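PDB 6AGI: calcium uptake protein 3, mitochondrial from Homo sapiens, which senses calcium through its EF-hands and, as a disulfide-linked heterodimer with MICU1, tunes the mitochondrial calcium uniporter in the central nervous system and skeletal muscle. Local coordinates for residues B[320-325]-B[355-360]; B[327-332]-B[340-345]; B[263-268]-B[298-303]. All coordinates share one frame; numbering follows the deposited sequence.

Interaction 1: residues B[320-325]-B[355-360]. With CA (calcium ion), chain G.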
ATOM      1  N   SER B 320      17.601  -9.424   2.552  1.00 60.65           N
ATOM      2  CA  SER B 320      18.276  -8.509   3.476  1.00 60.80           C
ATOM      3  C   SER B 320      19.516  -7.894   2.823  1.00 58.69           C
ATOM      4  O   SER B 320      20.653  -8.062   3.272  1.00 62.48           O
ATOM      5  CB  SER B 320      18.630  -9.197   4.796  1.00 60.42           C
ATOM      6  OG  SER B 320      17.469  -9.472   5.552  1.00 63.66           O
ATOM      7  N   ARG B 321      19.275  -7.168   1.739  1.00 57.95           N
ATOM      8  CA  ARG B 321      20.338  -6.520   0.996  1.00 58.85           C
ATOM      9  C   ARG B 321      19.955  -5.058   0.804  1.00 67.32           C
ATOM     10  O   ARG B 321      18.783  -4.676   0.925  1.00 62.84           O
ATOM     11  CB  ARG B 321      20.586  -7.205  -0.355  1.00 55.52           C
ATOM     12  N   SER B 322      20.973  -4.238   0.543  1.00 66.65           N
ATOM     13  CA  SER B 322      20.819  -2.797   0.396  1.00 60.83           C
ATOM     14  C   SER B 322      20.994  -2.423  -1.064  1.00 60.41           C
ATOM     15  O   SER B 322      21.861  -2.965  -1.761  1.00 72.52           O
ATOM     16  CB  SER B 322      21.837  -2.023   1.236  1.00 56.95           C
ATOM     17  OG  SER B 322      21.574  -2.178   2.613  1.00 64.29           O
ATOM     18  N   ILE B 323      20.222  -1.481  -1.490  1.00 68.99           N
ATOM     19  CA  ILE B 323      20.246  -0.991  -2.857  1.00 62.17           C
ATOM     20  C   ILE B 323      21.303   0.108  -2.985  1.00 51.97           C
ATOM     21  O   ILE B 323      21.603   0.828  -2.026  1.00 49.37           O
ATOM     22  CB  ILE B 323      18.823  -0.506  -3.215  1.00 43.62           C
ATOM     23  CG1 ILE B 323      18.725  -0.057  -4.662  1.00 42.47           C
ATOM     24  CG2 ILE B 323      18.410   0.598  -2.291  1.00 42.42           C
ATOM     25  CD1 ILE B 323      18.582  -1.183  -5.637  1.00 61.83           C
ATOM     26  N   GLY B 324      21.902   0.230  -4.186  1.00 49.40           N
ATOM     27  CA  GLY B 324      22.740   1.377  -4.493  1.00 56.01           C
ATOM     28  C   GLY B 324      21.965   2.513  -5.165  1.00 52.56           C
ATOM     29  O   GLY B 324      20.796   2.377  -5.520  1.00 52.00           O
ATOM     30  N   GLN B 325      22.643   3.649  -5.375  1.00 48.51           N
ATOM     31  CA  GLN B 325      21.871   4.784  -5.869  1.00 45.93           C
ATOM     32  C   GLN B 325      21.439   4.589  -7.311  1.00 53.97           C
ATOM     33  O   GLN B 325      20.359   5.057  -7.693  1.00 58.91           O
ATOM     34  CB  GLN B 325      22.621   6.122  -5.767  1.00 47.08           C
ATOM     35  CG  GLN B 325      23.232   6.422  -4.421  1.00 56.27           C
ATOM     36  CD  GLN B 325      23.952   7.773  -4.336  1.00 52.00           C
ATOM     37  OE1 GLN B 325      24.637   8.034  -3.350  1.00 54.24           O
ATOM     38  NE2 GLN B 325      23.705   8.669  -5.300  1.00 48.84           N
ATOM     39  N   ASP B 355      24.306   4.030   8.012  1.00 82.14           N
ATOM     40  CA  ASP B 355      25.373   3.069   8.083  1.00 83.36           C
ATOM     41  C   ASP B 355      26.571   3.730   7.370  1.00 86.33           C
ATOM     42  O   ASP B 355      27.722   3.451   7.703  1.00 88.21           O
ATOM     43  CB  ASP B 355      24.982   1.770   7.381  1.00 81.21           C
ATOM     44  CG  ASP B 355      24.663   1.974   5.913  1.00109.03           C
ATOM     45  OD1 ASP B 355      24.741   3.128   5.441  1.00117.22           O
ATOM     46  OD2 ASP B 355      24.335   0.981   5.231  1.00119.21           O
ATOM     47  N   LYS B 356      26.293   4.586   6.377  1.00 86.73           N
ATOM     48  CA  LYS B 356      27.354   5.221   5.571  1.00 81.91           C
ATOM     49  C   LYS B 356      28.079   4.224   4.652  1.00 81.68           C
ATOM     50  O   LYS B 356      29.307   4.232   4.553  1.00 90.85           O
ATOM     51  CB  LYS B 356      28.371   5.929   6.499  1.00 74.92           C
ATOM     52  CG  LYS B 356      27.762   6.680   7.695  1.00 72.21           C
ATOM     53  CD  LYS B 356      27.448   8.142   7.410  1.00 74.67           C
ATOM     54  CE  LYS B 356      26.982   8.883   8.675  1.00 77.34           C
ATOM     55  NZ  LYS B 356      27.523  10.271   8.808  1.00 82.27           N
ATOM     56  N   ASP B 357      27.303   3.396   3.929  1.00 71.04           N
ATOM     57  CA  ASP B 357      27.831   2.498   2.903  1.00 68.66           C
ATOM     58  C   ASP B 357      27.598   3.019   1.496  1.00 69.57           C
ATOM     59  O   ASP B 357      27.949   2.335   0.530  1.00 66.80           O
ATOM     60  CB  ASP B 357      27.168   1.134   2.977  1.00 67.77           C
ATOM     61  CG  ASP B 357      25.674   1.233   2.803  1.00 97.39           C
ATOM     62  OD1 ASP B 357      25.193   2.377   2.594  1.00 95.31           O
ATOM     63  OD2 ASP B 357      24.984   0.187   2.793  1.00 97.49           O
ATOM     64  N   ASP B 358      26.939   4.169   1.367  1.00 72.34           N
ATOM     65  CA  ASP B 358      26.352   4.636   0.110  1.00 75.18           C
ATOM     66  C   ASP B 358      25.368   3.606  -0.449  1.00 74.71           C
ATOM     67  O   ASP B 358      25.278   3.402  -1.663  1.00 72.83           O
ATOM     68  CB  ASP B 358      27.429   4.988  -0.922  1.00 77.77           C
ATOM     69  CG  ASP B 358      27.026   6.163  -1.802  1.00 79.75           C
ATOM     70  OD1 ASP B 358      26.248   7.026  -1.309  1.00 90.62           O
ATOM     71  OD2 ASP B 358      27.460   6.211  -2.978  1.00 69.51           O
ATOM     72  N   GLN B 359      24.612   2.958   0.442  1.00 69.52           N
ATOM     73  CA  GLN B 359      23.522   2.062   0.054  1.00 66.82           C
ATOM     74  C   GLN B 359      22.394   2.197   1.072  1.00 63.01           C
ATOM     75  O   GLN B 359      22.606   2.657   2.194  1.00 64.44           O
ATOM     76  CB  GLN B 359      23.986   0.591  -0.041  1.00 65.14           C
ATOM     77  CG  GLN B 359      24.991   0.295  -1.161  1.00 65.80           C
ATOM     78  CD  GLN B 359      25.102  -1.187  -1.481  1.00 69.74           C
ATOM     79  OE1 GLN B 359      25.519  -1.566  -2.578  1.00 72.09           O
ATOM     80  NE2 GLN B 359      24.723  -2.033  -0.526  1.00 72.78           N
ATOM     81  N   LEU B 360      21.185   1.785   0.699  1.00 62.25           N
ATOM     82  CA  LEU B 360      20.039   1.928   1.592  1.00 51.34           C
ATOM     83  C   LEU B 360      19.408   0.571   1.869  1.00 52.06           C
ATOM     84  O   LEU B 360      19.092  -0.173   0.933  1.00 52.60           O
ATOM     85  CB  LEU B 360      19.001   2.881   1.001  1.00 44.40           C
ATOM     86  CG  LEU B 360      19.292   4.309   1.444  1.00 44.52           C
ATOM     87  CD1 LEU B 360      18.507   5.272   0.603  1.00 41.61           C
ATOM     88  CD2 LEU B 360      18.964   4.486   2.913  1.00 57.43           C
TER
HETATM   89 CA    CA G 602      23.494   2.259   4.031  1.00 67.60          CA

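Interaction 2: residues B[327-332]-B[340-345]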
ATOM      1  N   GLU B 327      20.493   1.662  -9.068  1.00 47.05           N
ATOM      2  CA  GLU B 327      19.270   0.885  -9.149  1.00 42.26           C
ATOM      3  C   GLU B 327      18.232   1.353  -8.139  1.00 40.83           C
ATOM      4  O   GLU B 327      17.067   0.954  -8.244  1.00 40.90           O
ATOM      5  CB  GLU B 327      19.580  -0.615  -9.001  1.00 60.12           C
ATOM      6  CG  GLU B 327      18.397  -1.535  -9.423  1.00 76.76           C
ATOM      7  CD  GLU B 327      18.495  -2.087 -10.866  1.00 84.16           C
ATOM      8  OE1 GLU B 327      19.575  -1.993 -11.501  1.00 85.31           O
ATOM      9  OE2 GLU B 327      17.466  -2.594 -11.373  1.00 81.76           O
ATOM     10  N   PHE B 328      18.594   2.227  -7.192  1.00 42.68           N
ATOM     11  CA  PHE B 328      17.545   2.930  -6.453  1.00 37.62           C
ATOM     12  C   PHE B 328      16.782   3.849  -7.394  1.00 41.73           C
ATOM     13  O   PHE B 328      15.543   3.829  -7.437  1.00 33.27           O
ATOM     14  CB  PHE B 328      18.124   3.718  -5.278  1.00 38.54           C
ATOM     15  CG  PHE B 328      17.095   4.534  -4.524  1.00 36.30           C
ATOM     16  CD1 PHE B 328      16.701   5.788  -4.975  1.00 45.09           C
ATOM     17  CD2 PHE B 328      16.509   4.043  -3.375  1.00 35.91           C
ATOM     18  CE1 PHE B 328      15.762   6.529  -4.288  1.00 32.89           C
ATOM     19  CE2 PHE B 328      15.573   4.780  -2.691  1.00 34.10           C
ATOM     20  CZ  PHE B 328      15.203   6.022  -3.146  1.00 32.58           C
ATOM     21  N   LYS B 329      17.512   4.651  -8.176  1.00 37.15           N
ATOM     22  CA  LYS B 329      16.864   5.497  -9.168  1.00 45.94           C
ATOM     23  C   LYS B 329      16.050   4.661 -10.153  1.00 53.45           C
ATOM     24  O   LYS B 329      14.896   4.993 -10.485  1.00 31.80           O
ATOM     25  CB  LYS B 329      17.903   6.332  -9.919  1.00 36.54           C
ATOM     26  CG  LYS B 329      17.374   6.791 -11.270  1.00 40.80           C
ATOM     27  CD  LYS B 329      18.077   8.004 -11.800  1.00 43.34           C
ATOM     28  CE  LYS B 329      19.523   8.041 -11.383  1.00 39.51           C
ATOM     29  NZ  LYS B 329      20.242   8.827 -12.413  1.00 41.15           N
ATOM     30  N   ARG B 330      16.626   3.544 -10.614  1.00 49.87           N
ATOM     31  CA  ARG B 330      15.930   2.781 -11.636  1.00 54.67           C
ATOM     32  C   ARG B 330      14.687   2.107 -11.067  1.00 48.15           C
ATOM     33  O   ARG B 330      13.644   2.053 -11.737  1.00 36.97           O
ATOM     34  CB  ARG B 330      16.879   1.758 -12.250  1.00 37.65           C
ATOM     35  CG  ARG B 330      16.185   0.927 -13.274  1.00 37.36           C
ATOM     36  CD  ARG B 330      17.116   0.139 -14.167  1.00 55.10           C
ATOM     37  NE  ARG B 330      16.293  -0.494 -15.190  1.00 55.92           N
ATOM     38  CZ  ARG B 330      15.604  -1.616 -15.006  1.00 56.01           C
ATOM     39  NH1 ARG B 330      15.737  -2.299 -13.875  1.00 44.98           N
ATOM     40  NH2 ARG B 330      14.851  -2.099 -15.989  1.00 59.31           N
ATOM     41  N   ALA B 331      14.758   1.653  -9.809  1.00 44.71           N
ATOM     42  CA  ALA B 331      13.574   1.116  -9.147  1.00 39.39           C
ATOM     43  C   ALA B 331      12.501   2.185  -9.024  1.00 53.94           C
ATOM     44  O   ALA B 331      11.311   1.920  -9.258  1.00 66.47           O
ATOM     45  CB  ALA B 331      13.940   0.558  -7.772  1.00 36.60           C
ATOM     46  N   VAL B 332      12.907   3.416  -8.697  1.00 41.18           N
ATOM     47  CA  VAL B 332      11.926   4.486  -8.610  1.00 32.20           C
ATOM     48  C   VAL B 332      11.226   4.642  -9.948  1.00 27.34           C
ATOM     49  O   VAL B 332       9.992   4.576 -10.026  1.00 37.90           O
ATOM     50  CB  VAL B 332      12.595   5.799  -8.157  1.00 33.58           C
ATOM     51  CG1 VAL B 332      11.732   7.023  -8.506  1.00 26.46           C
ATOM     52  CG2 VAL B 332      12.870   5.776  -6.653  1.00 30.36           C
ATOM     53  N   PHE B 340      13.929  10.587 -11.067  1.00 39.70           N
ATOM     54  CA  PHE B 340      14.628  11.321 -10.024  1.00 28.97           C
ATOM     55  C   PHE B 340      15.951  11.795 -10.602  1.00 50.57           C
ATOM     56  O   PHE B 340      16.632  11.028 -11.295  1.00 56.51           O
ATOM     57  CB  PHE B 340      14.904  10.416  -8.826  1.00 29.45           C
ATOM     58  CG  PHE B 340      13.762  10.263  -7.850  1.00 27.54           C
ATOM     59  CD1 PHE B 340      12.448  10.507  -8.207  1.00 25.45           C
ATOM     60  CD2 PHE B 340      14.026   9.847  -6.549  1.00 36.07           C
ATOM     61  CE1 PHE B 340      11.439  10.338  -7.274  1.00 31.61           C
ATOM     62  CE2 PHE B 340      13.027   9.678  -5.626  1.00 26.72           C
ATOM     63  CZ  PHE B 340      11.747   9.925  -5.975  1.00 36.86           C
ATOM     64  N   SER B 341      16.307  13.053 -10.345  1.00 49.60           N
ATOM     65  CA  SER B 341      17.637  13.513 -10.697  1.00 34.24           C
ATOM     66  C   SER B 341      18.691  12.791  -9.854  1.00 41.87           C
ATOM     67  O   SER B 341      18.430  12.406  -8.713  1.00 50.06           O
ATOM     68  CB  SER B 341      17.753  15.011 -10.484  1.00 34.29           C
ATOM     69  OG  SER B 341      17.744  15.342  -9.103  1.00 43.06           O
ATOM     70  N   PRO B 342      19.899  12.601 -10.392  1.00 44.33           N
ATOM     71  CA  PRO B 342      20.966  12.020  -9.566  1.00 49.90           C
ATOM     72  C   PRO B 342      21.273  12.877  -8.373  1.00 52.82           C
ATOM     73  O   PRO B 342      21.757  12.378  -7.350  1.00 67.26           O
ATOM     74  CB  PRO B 342      22.159  11.940 -10.527  1.00 58.89           C
ATOM     75  CG  PRO B 342      21.528  11.886 -11.875  1.00 57.85           C
ATOM     76  CD  PRO B 342      20.348  12.815 -11.776  1.00 48.07           C
ATOM     77  N   HIS B 343      21.030  14.177  -8.475  1.00 60.89           N
ATOM     78  CA  HIS B 343      21.182  15.006  -7.296  1.00 61.75           C
ATOM     79  C   HIS B 343      20.165  14.620  -6.224  1.00 45.75           C
ATOM     80  O   HIS B 343      20.518  14.466  -5.049  1.00 42.86           O
ATOM     81  CB  HIS B 343      21.049  16.482  -7.643  1.00 60.24           C
ATOM     82  CG  HIS B 343      21.226  17.357  -6.449  1.00 61.07           C
ATOM     83  ND1 HIS B 343      20.217  18.148  -5.946  1.00 60.03           N
ATOM     84  CD2 HIS B 343      22.284  17.514  -5.619  1.00 60.76           C
ATOM     85  CE1 HIS B 343      20.657  18.779  -4.872  1.00 55.93           C
ATOM     86  NE2 HIS B 343      21.907  18.412  -4.653  1.00 61.44           N
ATOM     87  N   LEU B 344      18.898  14.448  -6.613  1.00 37.06           N
ATOM     88  CA  LEU B 344      17.876  14.066  -5.640  1.00 34.39           C
ATOM     89  C   LEU B 344      18.208  12.727  -5.004  1.00 36.11           C
ATOM     90  O   LEU B 344      18.168  12.582  -3.778  1.00 35.71           O
ATOM     91  CB  LEU B 344      16.497  14.004  -6.302  1.00 33.51           C
ATOM     92  CG  LEU B 344      15.304  13.609  -5.415  1.00 33.22           C
ATOM     93  CD1 LEU B 344      15.113  14.627  -4.307  1.00 29.45           C
ATOM     94  CD2 LEU B 344      14.026  13.482  -6.219  1.00 35.71           C
ATOM     95  N   VAL B 345      18.582  11.746  -5.822  1.00 36.17           N
ATOM     96  CA  VAL B 345      18.914  10.433  -5.289  1.00 37.29           C
ATOM     97  C   VAL B 345      20.086  10.541  -4.336  1.00 54.62           C
ATOM     98  O   VAL B 345      20.053  10.011  -3.217  1.00 66.60           O
ATOM     99  CB  VAL B 345      19.197   9.442  -6.431  1.00 37.95           C
ATOM    100  CG1 VAL B 345      19.751   8.162  -5.872  1.00 39.67           C
ATOM    101  CG2 VAL B 345      17.911   9.129  -7.182  1.00 35.35           C
TER
HETATM  102  O   HOH W   1      14.096   7.684 -11.492  1.00 21.83           O

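Interaction 3: residues B[263-268]-B[298-303]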
ATOM      1  N   HIS B 263      14.341  18.570   6.796  1.00 54.61           N
ATOM      2  CA  HIS B 263      13.477  19.039   7.871  1.00 56.36           C
ATOM      3  C   HIS B 263      12.015  18.803   7.529  1.00 35.93           C
ATOM      4  O   HIS B 263      11.248  18.348   8.382  1.00 44.00           O
ATOM      5  CB  HIS B 263      13.751  20.519   8.165  1.00 72.95           C
ATOM      6  CG  HIS B 263      12.643  21.219   8.897  1.00 84.07           C
ATOM      7  ND1 HIS B 263      12.297  20.918  10.198  1.00 88.08           N
ATOM      8  CD2 HIS B 263      11.815  22.219   8.509  1.00 85.53           C
ATOM      9  CE1 HIS B 263      11.297  21.698  10.576  1.00 87.18           C
ATOM     10  NE2 HIS B 263      10.986  22.496   9.570  1.00 84.02           N
ATOM     11  N   ILE B 264      11.608  19.121   6.291  1.00 33.17           N
ATOM     12  CA  ILE B 264      10.252  18.810   5.827  1.00 35.40           C
ATOM     13  C   ILE B 264      10.010  17.305   5.847  1.00 41.71           C
ATOM     14  O   ILE B 264       8.933  16.830   6.239  1.00 41.23           O
ATOM     15  CB  ILE B 264      10.012  19.380   4.418  1.00 27.12           C
ATOM     16  CG1 ILE B 264      10.062  20.908   4.420  1.00 33.91           C
ATOM     17  CG2 ILE B 264       8.679  18.910   3.892  1.00 24.84           C
ATOM     18  CD1 ILE B 264      10.087  21.494   3.013  1.00 31.56           C
ATOM     19  N   LEU B 265      11.016  16.531   5.416  1.00 46.83           N
ATOM     20  CA  LEU B 265      10.901  15.074   5.372  1.00 45.89           C
ATOM     21  C   LEU B 265      10.573  14.471   6.729  1.00 47.68           C
ATOM     22  O   LEU B 265       9.898  13.442   6.800  1.00 45.33           O
ATOM     23  CB  LEU B 265      12.192  14.453   4.855  1.00 44.99           C
ATOM     24  CG  LEU B 265      12.384  14.601   3.364  1.00 34.06           C
ATOM     25  CD1 LEU B 265      13.579  13.780   2.893  1.00 31.35           C
ATOM     26  CD2 LEU B 265      11.108  14.150   2.771  1.00 27.35           C
ATOM     27  N   LEU B 266      11.078  15.054   7.815  1.00 59.91           N
ATOM     28  CA  LEU B 266      10.860  14.416   9.106  1.00 69.22           C
ATOM     29  C   LEU B 266       9.398  14.388   9.516  1.00 76.21           C
ATOM     30  O   LEU B 266       9.045  13.633  10.432  1.00 93.65           O
ATOM     31  CB  LEU B 266      11.687  15.072  10.205  1.00 74.58           C
ATOM     32  CG  LEU B 266      13.006  14.307  10.394  1.00 82.54           C
ATOM     33  CD1 LEU B 266      13.749  14.019   9.080  1.00 77.44           C
ATOM     34  CD2 LEU B 266      13.915  14.978  11.424  1.00 92.08           C
ATOM     35  N   ARG B 267       8.531  15.177   8.880  1.00 67.67           N
ATOM     36  CA  ARG B 267       7.120  14.965   9.169  1.00 67.31           C
ATOM     37  C   ARG B 267       6.627  13.617   8.645  1.00 78.08           C
ATOM     38  O   ARG B 267       5.737  13.006   9.261  1.00 83.83           O
ATOM     39  CB  ARG B 267       6.327  16.138   8.551  1.00 73.34           C
ATOM     40  N   TYR B 268       7.331  13.008   7.693  1.00 64.14           N
ATOM     41  CA  TYR B 268       6.858  11.779   7.083  1.00 49.39           C
ATOM     42  C   TYR B 268       7.576  10.574   7.651  1.00 52.59           C
ATOM     43  O   TYR B 268       7.389   9.452   7.157  1.00 56.94           O
ATOM     44  CB  TYR B 268       7.029  11.819   5.565  1.00 49.07           C
ATOM     45  CG  TYR B 268       6.340  12.988   4.886  1.00 53.03           C
ATOM     46  CD1 TYR B 268       6.757  14.300   5.130  1.00 45.14           C
ATOM     47  CD2 TYR B 268       5.278  12.790   3.999  1.00 55.65           C
ATOM     48  CE1 TYR B 268       6.134  15.367   4.523  1.00 50.04           C
ATOM     49  CE2 TYR B 268       4.656  13.854   3.383  1.00 46.38           C
ATOM     50  CZ  TYR B 268       5.088  15.128   3.649  1.00 46.30           C
ATOM     51  OH  TYR B 268       4.481  16.186   3.034  1.00 60.84           O
ATOM     52  N   SER B 298       8.727  15.636  -7.399  1.00 30.46           N
ATOM     53  CA  SER B 298       9.075  14.256  -7.720  1.00 20.17           C
ATOM     54  C   SER B 298       9.071  13.404  -6.467  1.00 28.75           C
ATOM     55  O   SER B 298       8.410  12.359  -6.397  1.00 35.48           O
ATOM     56  CB  SER B 298      10.438  14.213  -8.389  1.00 28.79           C
ATOM     57  OG  SER B 298      10.286  14.410  -9.783  1.00 46.94           O
ATOM     58  N   PHE B 299       9.772  13.872  -5.440  1.00 21.19           N
ATOM     59  CA  PHE B 299       9.932  13.051  -4.253  1.00 21.78           C
ATOM     60  C   PHE B 299       8.628  12.884  -3.485  1.00 23.08           C
ATOM     61  O   PHE B 299       8.354  11.793  -2.974  1.00 25.86           O
ATOM     62  CB  PHE B 299      11.027  13.622  -3.353  1.00 23.43           C
ATOM     63  CG  PHE B 299      11.295  12.797  -2.152  1.00 24.46           C
ATOM     64  CD1 PHE B 299      12.170  11.735  -2.239  1.00 37.26           C
ATOM     65  CD2 PHE B 299      10.641  13.019  -0.962  1.00 27.40           C
ATOM     66  CE1 PHE B 299      12.421  10.937  -1.155  1.00 33.09           C
ATOM     67  CE2 PHE B 299      10.889  12.219   0.122  1.00 25.33           C
ATOM     68  CZ  PHE B 299      11.781  11.187   0.031  1.00 33.46           C
ATOM     69  N   PHE B 300       7.769  13.894  -3.442  1.00 19.29           N
ATOM     70  CA  PHE B 300       6.532  13.588  -2.729  1.00 23.65           C
ATOM     71  C   PHE B 300       5.518  12.777  -3.559  1.00 17.20           C
ATOM     72  O   PHE B 300       4.778  11.946  -2.999  1.00 23.31           O
ATOM     73  CB  PHE B 300       5.974  14.876  -2.134  1.00 20.62           C
ATOM     74  CG  PHE B 300       6.863  15.424  -1.039  1.00 25.15           C
ATOM     75  CD1 PHE B 300       6.777  14.918   0.250  1.00 25.78           C
ATOM     76  CD2 PHE B 300       7.864  16.342  -1.317  1.00 34.65           C
ATOM     77  CE1 PHE B 300       7.614  15.355   1.255  1.00 21.45           C
ATOM     78  CE2 PHE B 300       8.704  16.798  -0.311  1.00 42.00           C
ATOM     79  CZ  PHE B 300       8.573  16.297   0.979  1.00 35.17           C
ATOM     80  N   GLN B 301       5.508  12.908  -4.881  1.00 18.68           N
ATOM     81  CA  GLN B 301       4.715  11.965  -5.664  1.00 23.90           C
ATOM     82  C   GLN B 301       5.184  10.542  -5.404  1.00 26.85           C
ATOM     83  O   GLN B 301       4.366   9.618  -5.199  1.00 24.05           O
ATOM     84  CB  GLN B 301       4.783  12.320  -7.148  1.00 32.93           C
ATOM     85  CG  GLN B 301       3.696  13.311  -7.562  1.00 37.72           C
ATOM     86  CD  GLN B 301       4.015  14.052  -8.845  1.00 45.90           C
ATOM     87  OE1 GLN B 301       4.962  13.718  -9.563  1.00 44.96           O
ATOM     88  NE2 GLN B 301       3.241  15.096  -9.121  1.00 52.23           N
ATOM     89  N   PHE B 302       6.507  10.360  -5.366  1.00 38.29           N
ATOM     90  CA  PHE B 302       7.078   9.051  -5.053  1.00 19.38           C
ATOM     91  C   PHE B 302       6.661   8.566  -3.660  1.00 23.30           C
ATOM     92  O   PHE B 302       6.324   7.380  -3.475  1.00 28.47           O
ATOM     93  CB  PHE B 302       8.596   9.139  -5.163  1.00 20.98           C
ATOM     94  CG  PHE B 302       9.313   8.052  -4.453  1.00 23.82           C
ATOM     95  CD1 PHE B 302       9.188   6.735  -4.874  1.00 30.66           C
ATOM     96  CD2 PHE B 302      10.062   8.323  -3.330  1.00 23.63           C
ATOM     97  CE1 PHE B 302       9.835   5.718  -4.198  1.00 30.33           C
ATOM     98  CE2 PHE B 302      10.700   7.307  -2.648  1.00 26.58           C
ATOM     99  CZ  PHE B 302      10.591   6.004  -3.078  1.00 26.99           C
ATOM    100  N   LEU B 303       6.616   9.475  -2.670  1.00 19.50           N
ATOM    101  CA  LEU B 303       6.163   9.036  -1.346  1.00 28.09           C
ATOM    102  C   LEU B 303       4.720   8.597  -1.379  1.00 32.57           C
ATOM    103  O   LEU B 303       4.330   7.717  -0.601  1.00 38.57           O
ATOM    104  CB  LEU B 303       6.306  10.111  -0.272  1.00 20.23           C
ATOM    105  CG  LEU B 303       7.720  10.372   0.193  1.00 21.93           C
ATOM    106  CD1 LEU B 303       7.761  11.331   1.383  1.00 22.54           C
ATOM    107  CD2 LEU B 303       8.402   9.040   0.459  1.00 26.69           C
TER

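Interaction 1: residues B[320-325]-B[355-360]
Ile-323 and Leu-360 pair in the short antiparallel beta bridge that couples the two loops of an EF-hand domain pair, strand 323-324 lying against strand 359-360 at the calcium-binding loop of EF-hand 3. They form a hydrogen-bonded pair. Ile-323 N donates to Leu-360 O (3.0 Å), and Leu-360 N donates back to Ile-323 O (2.9 Å). Branched aliphatic residues suit both places because their side chains start on the same face of the bridge, where Ile-323 CG2 meets Leu-360 CB at 4.0 Å; Leu-360 then continues to Phe-349. Ser-322, small enough to fit beside the second loop, brings its CB to 3.4 Å from Gln-359 NE2. Gln-359 binds calcium through its backbone O, so its side chain can turn to Ser-322 instead of the metal. The ion is also held by the carboxylates of Asp-355 and Asp-357, with Asp-353 and Glu-364 completing the protein ligands, and the bridge thus grips the residue next to a ligand. Asp-355 also closes an Asx turn: its OD1 accepts from Asp-357 N at 3.0 Å, the donor standing above the carboxylate plane.

Interaction 2: residues B[327-332]-B[340-345]
Val-332 presses a methyl group onto the ring of Phe-340: CG1 lies 3.6 Å from the ring centroid and 15° off its normal, a CH-pi contact. CG1 stands anti to the backbone N (chi1 161°), which places it over the ring, and Leu-344 CD2 covers the opposite face, so the phenyl group is sandwiched between two aliphatic side chains. The second bump is Val-345, whose forked tip fills the hollow between neighbouring residues of the facing helix: its CG1 meets Phe-328 CD1 at 4.0 Å, and its CG2 meets Lys-329 CB at 3.9 Å. The edge of the Phe-328 ring looks toward Phe-340 CD2. These helices, 325-336 and 342-352, follow one another in the EF-hand domain pair, and the contact closes the short connection between them. An alanine at Phe-340 would probably open a gap between Val-332 CG1 and Leu-344 CD2 and deprive Phe-302 of one of its edge-to-face partners. At the more exposed side of the contact a long, flexible lysine suits the place, since the methylene CD of Lys-329 packs 3.4 Å from Phe-340 O; beyond it NZ lies beside Pro-342 CG, the two side chains crossing obliquely. A water bridges the backbones, donating to Lys-329 O (3.0 Å) and accepting from Phe-340 N (2.9 Å). Ser-341 N-caps the second helix, its OG accepting from Leu-344 N at 2.9 Å.

Interaction 3: residues B[263-268]-B[298-303]
Phe-300, on helix 293-304 of the degenerate EF-hand 2, is the centre of a buried apolar contact with segment 263-268, which begins in helix 258-265. Its phenyl ring, large and flat, enters between Ile-264, Leu-265 and Tyr-268 and touches all three. CG lies anti to the carbonyl carbon (chi1 -67°), and from there the far end of the ring brings CZ to 3.9 Å from Ile-264 CG2 and to 3.8 Å from Leu-265 CD2. Phe-300 CE1 sits over one face of the Tyr-268 ring, displaced toward its rim and 3.5 Å from Tyr-268 CZ. The two rings meet obliquely, with planes at 51° and centroids 5.1 Å apart. One turn along the helix, Leu-303 supplies a compact branched tip beside the same tyrosine. Leu-265 serves two aromatic neighbours, since its CD2 also meets Phe-299 CE2, the two side chains reaching toward each other tip to tip. Phe-299 CD2 in turn lies over the centre of one face of the Phe-300 ring. Helix 227-250 adds Leu-242 against Phe-300 and Tyr-249 against Ile-264, extending the core, while Met-369 touches both Tyr-268 and Leu-303. Beside that methionine, Leu-303 CD1 rests 3.9 Å from Tyr-268 CD2.

Interactions 1 and 2 belong to the same EF-hand pair: strand 323-324 runs on into helix 325-336, helix 342-352 leads toward strand 359-360, and Ile-323 CG1 packs 3.4 Å from Phe-328 N. Interaction 1 is partly buried and mainly polar, combining backbone bonds with calcium ligands. Interaction 2 is a buried apolar contact with a more exposed lysine-proline edge and a water bridge, whereas interaction 3, also buried, is built almost entirely from aromatic and aliphatic groups. The last two share a core, for Phe-340 CZ lies 3.3 Å from Phe-302 CB on helix 293-304. Interactions 1 and 3 do not touch, their nearest atoms being about 8 Å apart.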